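Local structure of membrane lipoprotein family protein (Aeropyrum pernix, 4PEV) at residues C[203-214]-C[411-420]. The protein binds adenosine between its two lobes and is probably the membrane-anchored solute-binding component of an ABC transporter. Sequence-based numbering, arbitrary orientation.
Sequences IGYLYGVQYYNQ and LKAGNLEAAL
Gln-210 turns its amide onto the end of helix 401-412: NE2 donates to Leu-411 O (2.7 Å), nearly straight at 162° and in the carbonyl plane. A bend at chi2 (-65°) turns the amide so that OE1 faces onward to Asn-213 ND2 (3.1 Å) while NE2 faces the turn, and both ends of the flat group are held. Leu-411 O also receives Gly-414 N, the residue of positive phi in the Schellman motif that closes helix 401-412. One turn on, Gln-214 reaches out extended, sliding past Leu-416 in the opposite direction, and gives NE2 to Gly-414 O (2.7 Å) in a more bent bond (141°), tilted from the carbonyl plane. Leu-416 lies among these groups, CD2 against Gln-210 CB and CD1 near the ring of Tyr-211, whose hydroxyl bonds to Glu-383. The Tyr-207 ring crosses Leu-416 at about a right angle and turns its edge to Leu-416 O, with CE2 at 3.7 Å; Ala-419 CB and Leu-420 CD1 approach it obliquely. The side chains of Leu-206 and Leu-411 slide past each other in opposite directions, Leu-206 CD2 against Leu-411 CB (3.5 Å). An alanine replacing Gln-210 is likely to leave Leu-411 O with one donor fewer and Asn-213 ND2 without this acceptor. Beside the apolar packing, two glutamine amides thus satisfy backbone carbonyls where helix 401-412 ends, fixing its turn to helix 196-214 in the mixed-sheet lobe.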
loop_
_atom_site.group_PDB
_atom_site.type_symbol
_atom_site.label_atom_id
_atom_site.label_comp_id
_atom_site.label_asym_id
_atom_site.label_seq_id
_atom_site.Cartn_x
_atom_site.Cartn_y
_atom_site.Cartn_z
ATOM N N ILE C 203 3.128 11.354 -4.376
ATOM C CA ILE C 203 2.511 12.662 -4.183
ATOM C C ILE C 203 1.978 12.854 -2.769
ATOM O O ILE C 203 2.171 13.902 -2.185
ATOM C CB ILE C 203 1.358 12.878 -5.187
ATOM C CG1 ILE C 203 1.932 13.187 -6.569
ATOM C CG2 ILE C 203 0.415 13.985 -4.724
ATOM C CD1 ILE C 203 0.897 13.124 -7.667
ATOM N N GLY C 204 1.290 11.863 -2.232
ATOM C CA GLY C 204 0.693 12.002 -0.910
ATOM C C GLY C 204 1.733 12.036 0.191
ATOM O O GLY C 204 1.571 12.733 1.187
ATOM N N TYR C 205 2.808 11.284 0.002
ATOM C CA TYR C 205 3.842 11.157 1.005
ATOM C C TYR C 205 4.621 12.456 1.103
ATOM O O TYR C 205 4.856 12.945 2.197
ATOM C CB TYR C 205 4.756 9.969 0.666
ATOM C CG TYR C 205 5.821 9.644 1.696
ATOM C CD1 TYR C 205 5.491 9.402 3.034
ATOM C CD2 TYR C 205 7.164 9.550 1.329
ATOM C CE1 TYR C 205 6.466 9.086 3.977
ATOM C CE2 TYR C 205 8.146 9.231 2.266
ATOM C CZ TYR C 205 7.788 9.000 3.584
ATOM O OH TYR C 205 8.767 8.701 4.497
ATOM N N LEU C 206 5.016 13.003 -0.041
ATOM C CA LEU C 206 5.702 14.296 -0.098
ATOM C C LEU C 206 4.808 15.417 0.398
ATOM O O LEU C 206 5.237 16.288 1.154
ATOM C CB LEU C 206 6.116 14.615 -1.530
ATOM C CG LEU C 206 6.956 15.871 -1.780
ATOM C CD1 LEU C 206 8.215 15.949 -0.923
ATOM C CD2 LEU C 206 7.324 15.916 -3.252
ATOM N N TYR C 207 3.556 15.391 -0.033
ATOM C CA TYR C 207 2.590 16.349 0.455
ATOM C C TYR C 207 2.612 16.359 1.963
ATOM O O TYR C 207 2.744 17.407 2.570
ATOM C CB TYR C 207 1.179 16.021 -0.033
ATOM C CG TYR C 207 0.156 17.012 0.461
ATOM C CD1 TYR C 207 -0.421 16.858 1.706
ATOM C CD2 TYR C 207 -0.214 18.114 -0.303
ATOM C CE1 TYR C 207 -1.346 17.759 2.180
ATOM C CE2 TYR C 207 -1.151 19.029 0.168
ATOM C CZ TYR C 207 -1.703 18.840 1.420
ATOM O OH TYR C 207 -2.635 19.703 1.937
ATOM N N GLY C 208 2.470 15.183 2.557
ATOM C CA GLY C 208 2.397 15.048 4.009
ATOM C C GLY C 208 3.634 15.537 4.735
ATOM O O GLY C 208 3.536 16.051 5.833
ATOM N N VAL C 209 4.802 15.372 4.127
ATOM C CA VAL C 209 6.057 15.829 4.736
ATOM C C VAL C 209 6.145 17.349 4.677
ATOM O O VAL C 209 6.546 17.980 5.654
ATOM C CB VAL C 209 7.305 15.221 4.039
ATOM C CG1 VAL C 209 8.582 15.957 4.444
ATOM C CG2 VAL C 209 7.420 13.731 4.340
ATOM N N GLN C 210 5.794 17.929 3.529
ATOM C CA GLN C 210 5.844 19.378 3.363
ATOM C C GLN C 210 4.806 20.042 4.236
ATOM O O GLN C 210 5.042 21.135 4.748
ATOM C CB GLN C 210 5.602 19.781 1.917
ATOM C CG GLN C 210 6.681 19.345 0.943
ATOM C CD GLN C 210 8.001 20.021 1.221
ATOM O OE1 GLN C 210 8.588 19.822 2.275
ATOM N NE2 GLN C 210 8.474 20.821 0.279
ATOM N N TYR C 211 3.663 19.380 4.404
ATOM C CA TYR C 211 2.599 19.879 5.259
ATOM C C TYR C 211 3.161 20.025 6.661
ATOM O O TYR C 211 3.096 21.095 7.256
ATOM C CB TYR C 211 1.423 18.907 5.234
ATOM C CG TYR C 211 0.138 19.364 5.903
ATOM C CD1 TYR C 211 -0.076 19.148 7.262
ATOM C CD2 TYR C 211 -0.888 19.952 5.164
ATOM C CE1 TYR C 211 -1.258 19.527 7.873
ATOM C CE2 TYR C 211 -2.075 20.334 5.767
ATOM C CZ TYR C 211 -2.253 20.116 7.122
ATOM O OH TYR C 211 -3.422 20.493 7.746
ATOM N N TYR C 212 3.746 18.946 7.165
ATOM C CA TYR C 212 4.389 18.943 8.470
ATOM C C TYR C 212 5.412 20.059 8.573
ATOM O O TYR C 212 5.322 20.883 9.456
ATOM C CB TYR C 212 5.059 17.602 8.726
ATOM C CG TYR C 212 5.673 17.515 10.086
ATOM C CD1 TYR C 212 4.909 17.192 11.189
ATOM C CD2 TYR C 212 7.018 17.783 10.273
ATOM C CE1 TYR C 212 5.473 17.116 12.445
ATOM C CE2 TYR C 212 7.595 17.713 11.530
ATOM C CZ TYR C 212 6.819 17.379 12.610
ATOM O OH TYR C 212 7.400 17.302 13.853
ATOM N N ASN C 213 6.365 20.088 7.646
ATOM C CA ASN C 213 7.370 21.155 7.570
ATOM C C ASN C 213 6.830 22.571 7.645
ATOM O O ASN C 213 7.330 23.377 8.434
ATOM C CB ASN C 213 8.174 21.021 6.289
ATOM C CG ASN C 213 9.177 19.907 6.359
ATOM O OD1 ASN C 213 9.572 19.475 7.437
ATOM N ND2 ASN C 213 9.607 19.441 5.209
ATOM N N GLN C 214 5.824 22.872 6.824
ATOM C CA GLN C 214 5.192 24.201 6.823
ATOM C C GLN C 214 4.433 24.497 8.100
ATOM O O GLN C 214 4.577 25.573 8.658
ATOM C CB GLN C 214 4.277 24.385 5.623
ATOM C CG GLN C 214 5.065 24.639 4.349
ATOM C CD GLN C 214 4.182 24.838 3.134
ATOM O OE1 GLN C 214 2.962 25.025 3.254
ATOM N NE2 GLN C 214 4.794 24.797 1.946
ATOM N N LEU C 411 5.561 20.477 -5.223
ATOM C CA LEU C 411 5.621 20.067 -3.810
ATOM C C LEU C 411 7.025 20.206 -3.225
ATOM O O LEU C 411 7.180 20.666 -2.100
ATOM C CB LEU C 411 5.138 18.633 -3.640
ATOM C CG LEU C 411 3.645 18.432 -3.863
ATOM C CD1 LEU C 411 3.271 16.984 -3.600
ATOM C CD2 LEU C 411 2.835 19.337 -2.965
ATOM N N LYS C 412 8.045 19.820 -3.991
ATOM C CA LYS C 412 9.429 20.068 -3.591
ATOM C C LYS C 412 9.681 21.553 -3.343
ATOM O O LYS C 412 10.515 21.907 -2.522
ATOM C CB LYS C 412 10.403 19.573 -4.655
ATOM C CG LYS C 412 10.606 18.070 -4.692
ATOM C CD LYS C 412 11.888 17.725 -5.438
ATOM C CE LYS C 412 12.042 16.225 -5.656
ATOM N NZ LYS C 412 13.438 15.897 -6.055
ATOM N N ALA C 413 8.961 22.408 -4.070
ATOM C CA ALA C 413 9.053 23.857 -3.924
ATOM C C ALA C 413 8.173 24.425 -2.806
ATOM O O ALA C 413 8.128 25.626 -2.623
ATOM C CB ALA C 413 8.682 24.523 -5.242
ATOM N N GLY C 414 7.446 23.588 -2.080
ATOM C CA GLY C 414 6.578 24.082 -1.012
ATOM C C GLY C 414 5.243 24.636 -1.478
ATOM O O GLY C 414 4.480 25.212 -0.685
ATOM N N ASN C 415 4.946 24.451 -2.758
ATOM C CA ASN C 415 3.652 24.819 -3.308
ATOM C C ASN C 415 2.660 23.626 -3.194
ATOM O O ASN C 415 2.412 22.905 -4.165
ATOM C CB ASN C 415 3.858 25.321 -4.747
ATOM C CG ASN C 415 2.558 25.537 -5.498
ATOM O OD1 ASN C 415 1.486 25.687 -4.902
ATOM N ND2 ASN C 415 2.649 25.536 -6.826
ATOM N N LEU C 416 2.099 23.427 -1.997
ATOM C CA LEU C 416 1.229 22.280 -1.721
ATOM C C LEU C 416 -0.057 22.263 -2.526
ATOM O O LEU C 416 -0.593 21.191 -2.785
ATOM C CB LEU C 416 0.818 22.213 -0.254
ATOM C CG LEU C 416 1.875 22.269 0.837
ATOM C CD1 LEU C 416 1.227 21.969 2.187
ATOM C CD2 LEU C 416 3.021 21.319 0.545
ATOM N N GLU C 417 -0.578 23.431 -2.886
ATOM C CA GLU C 417 -1.899 23.500 -3.532
ATOM C C GLU C 417 -1.914 22.858 -4.937
ATOM O O GLU C 417 -2.986 22.568 -5.475
ATOM C CB GLU C 417 -2.412 24.950 -3.568
ATOM C CG GLU C 417 -2.756 25.528 -2.190
ATOM C CD GLU C 417 -2.905 27.055 -2.186
ATOM O OE1 GLU C 417 -2.683 27.679 -1.120
ATOM O OE2 GLU C 417 -3.235 27.648 -3.242
ATOM N N ALA C 418 -0.723 22.621 -5.503
ATOM C CA ALA C 418 -0.568 21.929 -6.799
ATOM C C ALA C 418 -1.160 20.526 -6.802
ATOM O O ALA C 418 -1.651 20.073 -7.829
ATOM C CB ALA C 418 0.902 21.864 -7.205
ATOM N N ALA C 419 -1.102 19.848 -5.656
ATOM C CA ALA C 419 -1.614 18.483 -5.511
ATOM C C ALA C 419 -3.143 18.389 -5.382
ATOM O O ALA C 419 -3.701 17.301 -5.530
ATOM C CB ALA C 419 -0.955 17.817 -4.311
ATOM N N LEU C 420 -3.808 19.517 -5.117
ATOM C CA LEU C 420 -5.249 19.550 -4.846
ATOM C C LEU C 420 -6.030 20.229 -5.968
ATOM O O LEU C 420 -5.471 20.607 -6.995
ATOM C CB LEU C 420 -5.489 20.303 -3.539
ATOM C CG LEU C 420 -4.623 19.878 -2.351
ATOM C CD1 LEU C 420 -4.717 20.859 -1.192
ATOM C CD2 LEU C 420 -5.036 18.487 -1.907
#